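Local coordinates for porin (Pseudomonas aeruginosa, PDB 3T24), which forms a beta-barrel channel in the bacterial outer membrane that probably lets small carboxylate-bearing solutes cross it, at residues G177-V182 and I301-N306; N256-A261 and T283-I288; E348-E353 and R380-N385. One frame throughout, in Å; residues are numbered along the deposited sequence.

Contact 1 of 3, residues G177-V182 and I301-N306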
ATOM      1  N   GLY A 177      15.502  -6.768   8.990  1.00 31.50           N
ATOM      2  CA  GLY A 177      15.133  -6.358  10.335  1.00 30.30           C
ATOM      3  C   GLY A 177      15.119  -7.552  11.288  1.00 28.69           C
ATOM      4  O   GLY A 177      15.980  -8.411  11.235  1.00 25.79           O
ATOM      5  N   LYS A 178      14.114  -7.633  12.141  1.00 27.54           N
ATOM      6  CA  LYS A 178      13.988  -8.800  13.001  1.00 34.39           C
ATOM      7  C   LYS A 178      12.772  -9.647  12.600  1.00 34.53           C
ATOM      8  O   LYS A 178      12.150 -10.279  13.452  1.00 34.64           O
ATOM      9  CB  LYS A 178      13.900  -8.351  14.462  1.00 29.47           C
ATOM     10  CG  LYS A 178      15.134  -7.601  14.937  1.00 24.18           C
ATOM     11  CD  LYS A 178      16.359  -8.508  14.880  1.00 24.14           C
ATOM     12  CE  LYS A 178      17.568  -7.798  15.456  1.00 26.15           C
ATOM     13  NZ  LYS A 178      18.733  -8.686  15.503  1.00 28.38           N
ATOM     14  N   ARG A 179      12.430  -9.622  11.310  1.00 29.55           N
ATOM     15  CA  ARG A 179      11.331 -10.425  10.764  1.00 29.23           C
ATOM     16  C   ARG A 179      11.704 -11.881  10.875  1.00 28.96           C
ATOM     17  O   ARG A 179      10.851 -12.764  11.013  1.00 28.78           O
ATOM     18  CB  ARG A 179      11.053 -10.078   9.283  1.00 22.99           C
ATOM     19  CG  ARG A 179      10.503  -8.680   9.054  1.00 25.78           C
ATOM     20  CD  ARG A 179      10.258  -8.366   7.568  1.00 32.38           C
ATOM     21  NE  ARG A 179       9.662  -7.029   7.396  1.00 32.92           N
ATOM     22  CZ  ARG A 179      10.392  -5.953   7.147  1.00 34.95           C
ATOM     23  NH1 ARG A 179      11.702  -6.076   7.032  1.00 47.52           N
ATOM     24  NH2 ARG A 179       9.833  -4.773   7.001  1.00 29.87           N
ATOM     25  N   GLN A 180      13.001 -12.129  10.777  1.00 28.85           N
ATOM     26  CA  GLN A 180      13.494 -13.453  11.012  1.00 27.19           C
ATOM     27  C   GLN A 180      12.989 -14.429   9.911  1.00 32.01           C
ATOM     28  O   GLN A 180      12.879 -15.655  10.083  1.00 25.52           O
ATOM     29  CB  GLN A 180      13.052 -13.770  12.414  1.00 28.61           C
ATOM     30  CG  GLN A 180      12.445 -15.046  12.605  1.00 33.30           C
ATOM     31  CD  GLN A 180      13.475 -16.060  12.827  1.00 26.34           C
ATOM     32  OE1 GLN A 180      14.659 -15.827  12.580  1.00 26.12           O
ATOM     33  NE2 GLN A 180      13.047 -17.212  13.273  1.00 24.98           N
ATOM     34  N   ILE A 181      12.694 -13.848   8.752  1.00 28.84           N
ATOM     35  CA  ILE A 181      12.360 -14.627   7.571  1.00 27.58           C
ATOM     36  C   ILE A 181      13.620 -15.122   6.867  1.00 24.59           C
ATOM     37  O   ILE A 181      14.518 -14.363   6.525  1.00 31.63           O
ATOM     38  CB  ILE A 181      11.513 -13.828   6.598  1.00 30.53           C
ATOM     39  CG1 ILE A 181      10.120 -13.625   7.196  1.00 25.20           C
ATOM     40  CG2 ILE A 181      11.464 -14.534   5.266  1.00 25.20           C
ATOM     41  CD1 ILE A 181       9.347 -12.547   6.544  1.00 26.13           C
ATOM     42  N   VAL A 182      13.689 -16.422   6.682  1.00 26.45           N
ATOM     43  CA  VAL A 182      14.888 -17.028   6.152  1.00 35.61           C
ATOM     44  C   VAL A 182      14.525 -17.856   4.938  1.00 33.56           C
ATOM     45  O   VAL A 182      13.600 -18.663   4.957  1.00 36.37           O
ATOM     46  CB  VAL A 182      15.622 -17.920   7.229  1.00 33.00           C
ATOM     47  CG1 VAL A 182      16.716 -18.725   6.585  1.00 25.95           C
ATOM     48  CG2 VAL A 182      16.204 -17.041   8.335  1.00 28.59           C
ATOM     49  N   ILE A 301       7.584   4.806   8.494  1.00 29.98           N
ATOM     50  CA  ILE A 301       8.907   4.187   8.468  1.00 25.01           C
ATOM     51  C   ILE A 301       8.852   2.707   8.783  1.00 32.02           C
ATOM     52  O   ILE A 301       9.402   1.903   8.034  1.00 34.78           O
ATOM     53  CB  ILE A 301       9.889   4.872   9.404  1.00 29.04           C
ATOM     54  CG1 ILE A 301      10.094   6.344   9.005  1.00 33.37           C
ATOM     55  CG2 ILE A 301      11.204   4.136   9.370  1.00 26.96           C
ATOM     56  CD1 ILE A 301      10.982   7.147  10.008  1.00 30.19           C
ATOM     57  N   GLY A 302       8.162   2.354   9.867  1.00 28.51           N
ATOM     58  CA  GLY A 302       8.108   0.980  10.332  1.00 25.63           C
ATOM     59  C   GLY A 302       6.806   0.253  10.035  1.00 27.88           C
ATOM     60  O   GLY A 302       5.731   0.854   9.982  1.00 31.24           O
ATOM     61  N   ASP A 303       6.896  -1.053   9.821  1.00 23.02           N
ATOM     62  CA  ASP A 303       5.687  -1.854   9.677  1.00 26.22           C
ATOM     63  C   ASP A 303       5.312  -2.628  10.956  1.00 26.85           C
ATOM     64  O   ASP A 303       4.269  -3.279  11.024  1.00 32.12           O
ATOM     65  CB  ASP A 303       5.784  -2.774   8.463  1.00 30.07           C
ATOM     66  CG  ASP A 303       6.903  -3.760   8.564  1.00 42.02           C
ATOM     67  OD1 ASP A 303       7.526  -3.888   9.643  1.00 49.24           O
ATOM     68  OD2 ASP A 303       7.152  -4.434   7.547  1.00 48.00           O
ATOM     69  N   PHE A 304       6.170  -2.538  11.970  1.00 22.39           N
ATOM     70  CA  PHE A 304       5.925  -3.176  13.257  1.00 24.91           C
ATOM     71  C   PHE A 304       5.545  -4.624  13.095  1.00 30.09           C
ATOM     72  O   PHE A 304       4.701  -5.150  13.816  1.00 33.49           O
ATOM     73  CB  PHE A 304       4.881  -2.385  14.045  1.00 27.31           C
ATOM     74  CG  PHE A 304       5.349  -1.015  14.376  1.00 28.68           C
ATOM     75  CD1 PHE A 304       5.973  -0.763  15.572  1.00 26.49           C
ATOM     76  CD2 PHE A 304       5.250   0.006  13.440  1.00 26.89           C
ATOM     77  CE1 PHE A 304       6.447   0.508  15.869  1.00 31.73           C
ATOM     78  CE2 PHE A 304       5.729   1.253  13.717  1.00 28.78           C
ATOM     79  CZ  PHE A 304       6.336   1.513  14.934  1.00 29.50           C
ATOM     80  N   ALA A 305       6.218  -5.265  12.144  1.00 25.56           N
ATOM     81  CA  ALA A 305       5.908  -6.621  11.752  1.00 21.15           C
ATOM     82  C   ALA A 305       7.062  -7.593  12.014  1.00 23.44           C
ATOM     83  O   ALA A 305       7.188  -8.590  11.309  1.00 24.16           O
ATOM     84  CB  ALA A 305       5.532  -6.641  10.270  1.00 19.09           C
ATOM     85  N   ASN A 306       7.910  -7.289  12.999  1.00 25.24           N
ATOM     86  CA  ASN A 306       8.992  -8.193  13.408  1.00 30.54           C
ATOM     87  C   ASN A 306       8.477  -9.393  14.218  1.00 29.27           C
ATOM     88  O   ASN A 306       7.367  -9.366  14.742  1.00 29.43           O
ATOM     89  CB  ASN A 306      10.071  -7.432  14.198  1.00 33.29           C
ATOM     90  CG  ASN A 306      10.748  -6.333  13.369  1.00 31.18           C
ATOM     91  OD1 ASN A 306      11.550  -6.624  12.481  1.00 30.54           O
ATOM     92  ND2 ASN A 306      10.433  -5.074  13.668  1.00 25.02           N
TER
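The guanidinium of R179 meets the carboxylate of D303 edge-on, tip to tip, with the two planes turned 83° from each other. NH2 gives a nearly straight bond, part of a salt bridge, to D303 OD2 at 2.8 Å; OD2 lies in the guanidinium plane, yet is itself approached from above the carboxylate plane. That oxygen also bonds to the hydroxyl of Y287, so two groups grip it. D303's other oxygen, OD1, takes the backbone N of A305 at 3.1 Å in an Asx turn, and both carboxylate oxygens are thereby engaged.

The second flat group is the N306 amide. Its CG stands anti to the carbonyl carbon (chi1 -62°), and from there OD1 receives K178 N at 2.8 Å, the donor lying above the amide's carbonyl plane (N-H...O 140°). ND2 turns to E309, fixing the amide's orientation. Nearer the backbone, R179 CG packs at 4.0 Å from A305 O.

Both segments belong to loops between barrel strands, one after strand 150-161, the other after 270-280. Such polar loop-to-loop pinning is consistent with the inward-folded loops that narrow the pore in OprD-family channels.

Contact 2 of 3, residues N256-A261 and T283-I288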
ATOM      1  N   ASN A 256       3.680 -17.467  10.418  1.00 25.89           N
ATOM      2  CA  ASN A 256       3.210 -16.242  11.035  1.00 25.48           C
ATOM      3  C   ASN A 256       1.709 -16.162  11.148  1.00 27.46           C
ATOM      4  O   ASN A 256       0.972 -16.558  10.237  1.00 26.76           O
ATOM      5  CB  ASN A 256       3.743 -15.028  10.243  1.00 26.21           C
ATOM      6  CG  ASN A 256       3.153 -13.694  10.717  1.00 27.03           C
ATOM      7  OD1 ASN A 256       2.230 -13.141  10.102  1.00 28.19           O
ATOM      8  ND2 ASN A 256       3.715 -13.155  11.782  1.00 26.99           N
ATOM      9  N   LYS A 257       1.264 -15.632  12.272  1.00 25.21           N
ATOM     10  CA  LYS A 257      -0.115 -15.205  12.395  1.00 37.13           C
ATOM     11  C   LYS A 257      -0.099 -13.719  12.716  1.00 31.94           C
ATOM     12  O   LYS A 257       0.705 -13.255  13.526  1.00 33.56           O
ATOM     13  CB  LYS A 257      -0.844 -16.004  13.475  1.00 36.28           C
ATOM     14  CG  LYS A 257      -0.541 -17.486  13.424  1.00 48.00           C
ATOM     15  CD  LYS A 257      -1.408 -18.285  14.395  1.00 61.25           C
ATOM     16  CE  LYS A 257      -1.114 -19.779  14.315  1.00 74.34           C
ATOM     17  NZ  LYS A 257       0.294 -20.104  14.704  1.00 81.88           N
ATOM     18  N   ALA A 258      -0.969 -12.967  12.067  1.00 31.37           N
ATOM     19  CA  ALA A 258      -0.982 -11.531  12.243  1.00 26.95           C
ATOM     20  C   ALA A 258      -2.379 -11.081  12.593  1.00 31.15           C
ATOM     21  O   ALA A 258      -3.238 -10.989  11.721  1.00 39.82           O
ATOM     22  CB  ALA A 258      -0.518 -10.844  10.971  1.00 27.36           C
ATOM     23  N   LEU A 259      -2.611 -10.803  13.870  1.00 33.24           N
ATOM     24  CA  LEU A 259      -3.876 -10.219  14.277  1.00 38.95           C
ATOM     25  C   LEU A 259      -3.681  -8.717  14.313  1.00 36.80           C
ATOM     26  O   LEU A 259      -2.751  -8.213  14.943  1.00 35.37           O
ATOM     27  CB  LEU A 259      -4.315 -10.746  15.638  1.00 37.67           C
ATOM     28  CG  LEU A 259      -5.622 -10.201  16.232  1.00 48.49           C
ATOM     29  CD1 LEU A 259      -6.828 -10.373  15.294  1.00 45.77           C
ATOM     30  CD2 LEU A 259      -5.912 -10.808  17.630  1.00 38.31           C
ATOM     31  N   ASN A 260      -4.543  -8.003  13.609  1.00 35.16           N
ATOM     32  CA  ASN A 260      -4.449  -6.555  13.577  1.00 37.57           C
ATOM     33  C   ASN A 260      -5.808  -5.929  13.312  1.00 42.12           C
ATOM     34  O   ASN A 260      -6.535  -6.345  12.421  1.00 47.75           O
ATOM     35  CB  ASN A 260      -3.360  -6.061  12.596  1.00 32.64           C
ATOM     36  CG  ASN A 260      -3.636  -6.441  11.153  1.00 33.57           C
ATOM     37  OD1 ASN A 260      -3.792  -5.574  10.303  1.00 37.55           O
ATOM     38  ND2 ASN A 260      -3.661  -7.739  10.862  1.00 31.15           N
ATOM     39  N   ALA A 261      -6.145  -4.939  14.126  1.00 39.63           N
ATOM     40  CA  ALA A 261      -7.452  -4.326  14.091  1.00 42.67           C
ATOM     41  C   ALA A 261      -7.346  -2.829  14.379  1.00 43.85           C
ATOM     42  O   ALA A 261      -6.507  -2.386  15.162  1.00 44.69           O
ATOM     43  CB  ALA A 261      -8.361  -4.995  15.097  1.00 43.97           C
ATOM     44  N   THR A 283       8.209 -16.278  12.563  1.00 23.81           N
ATOM     45  CA  THR A 283       8.657 -15.114  11.773  1.00 26.97           C
ATOM     46  C   THR A 283       7.630 -13.996  11.843  1.00 23.78           C
ATOM     47  O   THR A 283       6.511 -14.215  12.287  1.00 22.21           O
ATOM     48  CB  THR A 283       8.793 -15.449  10.277  1.00 25.57           C
ATOM     49  OG1 THR A 283       7.480 -15.523   9.700  1.00 30.14           O
ATOM     50  CG2 THR A 283       9.521 -16.775  10.075  1.00 22.57           C
ATOM     51  N   GLY A 284       8.008 -12.803  11.394  1.00 24.52           N
ATOM     52  CA  GLY A 284       7.040 -11.735  11.192  1.00 23.18           C
ATOM     53  C   GLY A 284       6.127 -11.926   9.957  1.00 24.91           C
ATOM     54  O   GLY A 284       6.123 -12.980   9.300  1.00 22.21           O
ATOM     55  N   PHE A 285       5.332 -10.904   9.654  1.00 25.20           N
ATOM     56  CA  PHE A 285       4.390 -10.931   8.519  1.00 27.50           C
ATOM     57  C   PHE A 285       5.032 -11.165   7.140  1.00 26.85           C
ATOM     58  O   PHE A 285       6.115 -10.649   6.850  1.00 26.14           O
ATOM     59  CB  PHE A 285       3.615  -9.627   8.498  1.00 24.56           C
ATOM     60  CG  PHE A 285       2.454  -9.619   7.547  1.00 31.15           C
ATOM     61  CD1 PHE A 285       1.397 -10.495   7.721  1.00 30.65           C
ATOM     62  CD2 PHE A 285       2.412  -8.717   6.487  1.00 24.83           C
ATOM     63  CE1 PHE A 285       0.313 -10.489   6.839  1.00 27.85           C
ATOM     64  CE2 PHE A 285       1.340  -8.693   5.624  1.00 25.99           C
ATOM     65  CZ  PHE A 285       0.282  -9.572   5.795  1.00 27.51           C
ATOM     66  N   ALA A 286       4.364 -11.952   6.303  1.00 21.97           N
ATOM     67  CA  ALA A 286       4.863 -12.254   4.950  1.00 22.73           C
ATOM     68  C   ALA A 286       4.207 -11.395   3.863  1.00 24.51           C
ATOM     69  O   ALA A 286       2.970 -11.365   3.746  1.00 23.08           O
ATOM     70  CB  ALA A 286       4.664 -13.730   4.623  1.00 24.02           C
ATOM     71  N   TYR A 287       5.030 -10.700   3.073  1.00 20.13           N
ATOM     72  CA  TYR A 287       4.507  -9.922   1.924  1.00 24.42           C
ATOM     73  C   TYR A 287       5.541  -9.677   0.832  1.00 23.79           C
ATOM     74  O   TYR A 287       6.741  -9.665   1.101  1.00 25.20           O
ATOM     75  CB  TYR A 287       3.838  -8.606   2.361  1.00 25.55           C
ATOM     76  CG  TYR A 287       4.733  -7.599   3.087  1.00 25.27           C
ATOM     77  CD1 TYR A 287       5.073  -6.386   2.495  1.00 24.99           C
ATOM     78  CD2 TYR A 287       5.188  -7.842   4.375  1.00 22.69           C
ATOM     79  CE1 TYR A 287       5.857  -5.451   3.163  1.00 24.56           C
ATOM     80  CE2 TYR A 287       5.969  -6.917   5.052  1.00 21.68           C
ATOM     81  CZ  TYR A 287       6.306  -5.721   4.443  1.00 29.07           C
ATOM     82  OH  TYR A 287       7.093  -4.791   5.110  1.00 26.41           O
ATOM     83  N   ILE A 288       5.066  -9.514  -0.405  1.00 21.55           N
ATOM     84  CA  ILE A 288       5.966  -9.346  -1.549  1.00 25.25           C
ATOM     85  C   ILE A 288       6.933  -8.202  -1.304  1.00 22.85           C
ATOM     86  O   ILE A 288       6.543  -7.127  -0.850  1.00 22.38           O
ATOM     87  CB  ILE A 288       5.199  -9.154  -2.909  1.00 25.68           C
ATOM     88  CG1 ILE A 288       4.422 -10.432  -3.259  1.00 27.73           C
ATOM     89  CG2 ILE A 288       6.148  -8.818  -4.055  1.00 18.17           C
ATOM     90  CD1 ILE A 288       3.170 -10.175  -4.061  1.00 27.47           C
TER
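N256, near the start of strand 255-267, and T283, in the irregular segment 283-288, bring the two backbones closest, CA to CA 5.6 Å, and from there strand and loop diverge. The side chain of N256 lies between them. A chi1 of 173° puts its CG anti to the backbone N, and the amide beyond it lies among T283, G284 and F285. ND2 gives a hydrogen bond to T283 O at 3.0 Å (N-H...O 148°), tilted a little from the carbonyl plane, and lies only 3.3 Å from G284 C.

The other end of the amide meets carbon. N256 OD1 sits 3.5 Å from F285 CA and comes to the edge of the phenyl ring, near its plane, 3.7 Å from CD1; amide and ring planes stand 71° apart. The same CD1 touches the methyl CB of A258 at 3.8 Å, two residues further along the strand on the side facing the loop. Beyond the segments the ring packs on Y222, P293, L295 and M279.

T283 is tied up locally. Its OG1 donates to G284 O at 2.9 Å, in the carbonyl plane and on a lone pair, and receives the backbone N of D255, which adds a tie to the chain just ahead of N256.

Every touching residue is buried, and a single hydrogen bond crosses between the two segments. One asparagine therefore does two jobs: its N-H end satisfies a buried loop carbonyl, while its oxygen rests against the C-H edge of an aromatic ring, a weakly polar match that would suit the partial positive charge of those hydrogens.

Contact 3 of 3, residues E348-E353 and R380-N385. With SO4 (sulfate ion), chain D.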
ATOM      1  N   GLU A 348      14.366  -7.826  25.125  1.00 41.18           N
ATOM      2  CA  GLU A 348      13.187  -7.450  24.392  1.00 38.93           C
ATOM      3  C   GLU A 348      13.484  -6.266  23.458  1.00 37.24           C
ATOM      4  O   GLU A 348      13.996  -5.242  23.886  1.00 39.99           O
ATOM      5  CB  GLU A 348      12.076  -7.111  25.388  1.00 39.60           C
ATOM      6  CG  GLU A 348      10.780  -6.685  24.730  1.00 44.03           C
ATOM      7  CD  GLU A 348       9.701  -6.344  25.731  1.00 48.38           C
ATOM      8  OE1 GLU A 348       8.537  -6.128  25.297  1.00 44.05           O
ATOM      9  OE2 GLU A 348      10.019  -6.307  26.950  1.00 56.06           O
ATOM     10  N   GLY A 349      13.183  -6.422  22.176  1.00 38.79           N
ATOM     11  CA  GLY A 349      13.317  -5.326  21.229  1.00 36.31           C
ATOM     12  C   GLY A 349      12.113  -4.411  21.319  1.00 35.89           C
ATOM     13  O   GLY A 349      10.967  -4.875  21.405  1.00 31.39           O
ATOM     14  N   LYS A 350      12.364  -3.109  21.326  1.00 35.31           N
ATOM     15  CA  LYS A 350      11.274  -2.133  21.361  1.00 38.83           C
ATOM     16  C   LYS A 350      11.520  -1.021  20.358  1.00 35.49           C
ATOM     17  O   LYS A 350      12.662  -0.662  20.084  1.00 33.86           O
ATOM     18  CB  LYS A 350      11.128  -1.516  22.754  1.00 39.86           C
ATOM     19  CG  LYS A 350      10.825  -2.505  23.857  1.00 43.96           C
ATOM     20  CD  LYS A 350      10.717  -1.794  25.207  1.00 47.94           C
ATOM     21  CE  LYS A 350      10.435  -2.785  26.338  1.00 53.60           C
ATOM     22  NZ  LYS A 350      10.206  -2.107  27.658  1.00 55.53           N
ATOM     23  N   GLU A 351      10.450  -0.448  19.835  1.00 27.26           N
ATOM     24  CA  GLU A 351      10.614   0.625  18.885  1.00 31.20           C
ATOM     25  C   GLU A 351       9.373   1.477  18.888  1.00 32.20           C
ATOM     26  O   GLU A 351       8.278   1.007  19.202  1.00 29.37           O
ATOM     27  CB  GLU A 351      10.888   0.060  17.482  1.00 30.83           C
ATOM     28  CG  GLU A 351       9.687  -0.669  16.865  1.00 30.45           C
ATOM     29  CD  GLU A 351      10.074  -1.514  15.655  1.00 34.02           C
ATOM     30  OE1 GLU A 351      11.270  -1.544  15.299  1.00 41.23           O
ATOM     31  OE2 GLU A 351       9.200  -2.173  15.062  1.00 31.04           O
ATOM     32  N   TRP A 352       9.534   2.745  18.547  1.00 34.12           N
ATOM     33  CA  TRP A 352       8.363   3.582  18.452  1.00 35.58           C
ATOM     34  C   TRP A 352       8.506   4.650  17.395  1.00 36.06           C
ATOM     35  O   TRP A 352       9.596   5.179  17.149  1.00 35.96           O
ATOM     36  CB  TRP A 352       8.018   4.194  19.813  1.00 40.03           C
ATOM     37  CG  TRP A 352       8.979   5.229  20.288  1.00 42.00           C
ATOM     38  CD1 TRP A 352       9.982   5.060  21.196  1.00 42.26           C
ATOM     39  CD2 TRP A 352       9.023   6.606  19.890  1.00 46.14           C
ATOM     40  NE1 TRP A 352      10.652   6.239  21.384  1.00 44.33           N
ATOM     41  CE2 TRP A 352      10.084   7.210  20.600  1.00 47.08           C
ATOM     42  CE3 TRP A 352       8.268   7.390  19.003  1.00 43.11           C
ATOM     43  CZ2 TRP A 352      10.418   8.566  20.454  1.00 51.82           C
ATOM     44  CZ3 TRP A 352       8.601   8.745  18.853  1.00 45.04           C
ATOM     45  CH2 TRP A 352       9.670   9.315  19.577  1.00 48.08           C
ATOM     46  N   GLU A 353       7.382   4.976  16.779  1.00 35.10           N
ATOM     47  CA  GLU A 353       7.373   5.946  15.706  1.00 36.29           C
ATOM     48  C   GLU A 353       6.269   6.977  15.904  1.00 44.25           C
ATOM     49  O   GLU A 353       5.189   6.663  16.410  1.00 43.42           O
ATOM     50  CB  GLU A 353       7.226   5.240  14.354  1.00 31.18           C
ATOM     51  CG  GLU A 353       7.173   6.170  13.157  1.00 33.07           C
ATOM     52  CD  GLU A 353       7.119   5.431  11.818  1.00 35.65           C
ATOM     53  OE1 GLU A 353       7.434   4.213  11.765  1.00 28.78           O
ATOM     54  OE2 GLU A 353       6.763   6.087  10.816  1.00 37.15           O
ATOM     55  N   ARG A 380      12.337   5.596  16.613  1.00 27.26           N
ATOM     56  CA  ARG A 380      13.373   5.281  17.617  1.00 33.46           C
ATOM     57  C   ARG A 380      13.310   3.833  18.086  1.00 32.10           C
ATOM     58  O   ARG A 380      12.225   3.257  18.239  1.00 31.02           O
ATOM     59  CB  ARG A 380      13.302   6.224  18.829  1.00 37.62           C
ATOM     60  CG  ARG A 380      13.536   7.729  18.518  1.00 41.12           C
ATOM     61  CD  ARG A 380      14.997   8.081  18.240  1.00 42.33           C
ATOM     62  NE  ARG A 380      15.174   9.510  17.952  1.00 44.72           N
ATOM     63  CZ  ARG A 380      15.062  10.056  16.737  1.00 52.07           C
ATOM     64  NH1 ARG A 380      14.793   9.287  15.666  1.00 49.40           N
ATOM     65  NH2 ARG A 380      15.228  11.376  16.584  1.00 48.40           N
ATOM     66  N   THR A 381      14.471   3.237  18.320  1.00 38.66           N
ATOM     67  CA  THR A 381      14.499   1.851  18.781  1.00 35.26           C
ATOM     68  C   THR A 381      15.506   1.633  19.902  1.00 37.89           C
ATOM     69  O   THR A 381      16.296   2.519  20.233  1.00 30.67           O
ATOM     70  CB  THR A 381      14.776   0.854  17.623  1.00 29.28           C
ATOM     71  OG1 THR A 381      16.185   0.696  17.438  1.00 38.40           O
ATOM     72  CG2 THR A 381      14.135   1.329  16.327  1.00 24.14           C
ATOM     73  N   ASN A 382      15.462   0.447  20.499  1.00 41.12           N
ATOM     74  CA  ASN A 382      16.445   0.096  21.515  1.00 38.39           C
ATOM     75  C   ASN A 382      17.435  -0.926  20.995  1.00 32.72           C
ATOM     76  O   ASN A 382      18.159  -1.506  21.767  1.00 34.47           O
ATOM     77  CB  ASN A 382      15.766  -0.438  22.779  1.00 39.09           C
ATOM     78  CG  ASN A 382      15.185  -1.846  22.595  1.00 38.94           C
ATOM     79  OD1 ASN A 382      15.168  -2.390  21.493  1.00 33.99           O
ATOM     80  ND2 ASN A 382      14.694  -2.430  23.689  1.00 34.12           N
ATOM     81  N   TYR A 383      17.464  -1.156  19.687  1.00 30.47           N
ATOM     82  CA  TYR A 383      18.267  -2.255  19.172  1.00 30.10           C
ATOM     83  C   TYR A 383      18.878  -2.059  17.779  1.00 35.05           C
ATOM     84  O   TYR A 383      19.757  -2.815  17.402  1.00 38.88           O
ATOM     85  CB  TYR A 383      17.441  -3.537  19.184  1.00 32.07           C
ATOM     86  CG  TYR A 383      16.341  -3.551  18.140  1.00 37.75           C
ATOM     87  CD1 TYR A 383      16.562  -4.099  16.877  1.00 32.79           C
ATOM     88  CD2 TYR A 383      15.083  -3.016  18.419  1.00 34.82           C
ATOM     89  CE1 TYR A 383      15.562  -4.122  15.921  1.00 30.49           C
ATOM     90  CE2 TYR A 383      14.085  -3.036  17.487  1.00 32.75           C
ATOM     91  CZ  TYR A 383      14.331  -3.586  16.224  1.00 32.49           C
ATOM     92  OH  TYR A 383      13.332  -3.589  15.273  1.00 29.57           O
ATOM     93  N   THR A 384      18.416  -1.070  17.014  1.00 34.69           N
ATOM     94  CA  THR A 384      18.921  -0.874  15.657  1.00 34.57           C
ATOM     95  C   THR A 384      18.976   0.613  15.258  1.00 40.69           C
ATOM     96  O   THR A 384      18.890   1.483  16.119  1.00 39.33           O
ATOM     97  CB  THR A 384      18.112  -1.706  14.622  1.00 35.16           C
ATOM     98  OG1 THR A 384      18.698  -1.566  13.317  1.00 37.20           O
ATOM     99  CG2 THR A 384      16.640  -1.265  14.574  1.00 28.27           C
ATOM    100  N   ASN A 385      19.121   0.897  13.959  1.00 47.41           N
ATOM    101  CA  ASN A 385      19.318   2.276  13.476  1.00 48.30           C
ATOM    102  C   ASN A 385      18.124   3.167  13.746  1.00 42.35           C
ATOM    103  O   ASN A 385      17.003   2.791  13.473  1.00 36.77           O
ATOM    104  CB  ASN A 385      19.570   2.330  11.960  1.00 56.98           C
ATOM    105  CG  ASN A 385      20.374   1.157  11.443  1.00 58.29           C
ATOM    106  OD1 ASN A 385      19.934   0.433  10.530  1.00 43.13           O
ATOM    107  ND2 ASN A 385      21.565   0.967  12.009  1.00 61.64           N
TER
HETATM  108  S   SO4 D 395      17.733  12.287  19.391  1.00 62.56           S
HETATM  109  O1  SO4 D 395      18.477  12.147  20.636  1.00 77.44           O
HETATM  110  O2  SO4 D 395      17.812  13.651  18.881  1.00 51.08           O
HETATM  111  O3  SO4 D 395      18.351  11.411  18.403  1.00 69.42           O
HETATM  112  O4  SO4 D 395      16.344  11.918  19.677  1.00 64.12           O
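N382 works its side chain like a piece of backbone against E348 and K350. CG stands between the backbone N and the carbonyl carbon (chi1 73°), and the amide beyond it reaches across: OD1 accepts K350 N at 2.9 Å, from well above the amide plane, and ND2 donates to E348 O at 2.9 Å. N382 N in turn bonds to K350 O.

Further along, the segments pair as antiparallel strands of the porin barrel, E351 with T381 non-hydrogen-bonded and W352 with R380 hydrogen-bonded. The strand ends at T381, whose OG1 accepts Y383 N and T384 N, an ST turn and ST motif.

E351 and Y383 (chi1 71°) repeat N382's placement of CG, and Y383 OH donates to E351 OE1 at 2.9 Å; OE1 lies at the tyrosine ring's edge and is met from above the carboxylate plane. On the W352 face, R380 CB sits over the indole in a CH-pi contact, and R380 CG follows 3.8 Å from W352 CZ2, the side chains lying side by side. A chi2 of -75° turns R380 CD aside; farther out NH1 forms a salt bridge with D388, and NE bonds edge-on to O4 of a sulfate ion, probably from the crystallisation liquor, at 3.2 Å.

In the fold
Contact 2 is wholly buried, whereas contacts 1 and 3 are only partly so, and contact 3 lies farthest from the chain's centre, about 23 Å from it to the contact's own centre. Contacts 1 and 2 share the loop between strands 270-280 and 310-319, contact 2 nested within the chain closed by contact 1. They touch directly: G284 N bonds to R179 O. Contact 3 instead joins neighbouring barrel strands, but E353 reaches contact 1, its carboxylate taking the backbone N atoms of I301 and G302. The chemistry changes accordingly: a charged pair between loops in contact 1, one hydrogen bond from a side-chain amide amid carbon packing in contact 2, regular strand pairing extended by side chains in contact 3.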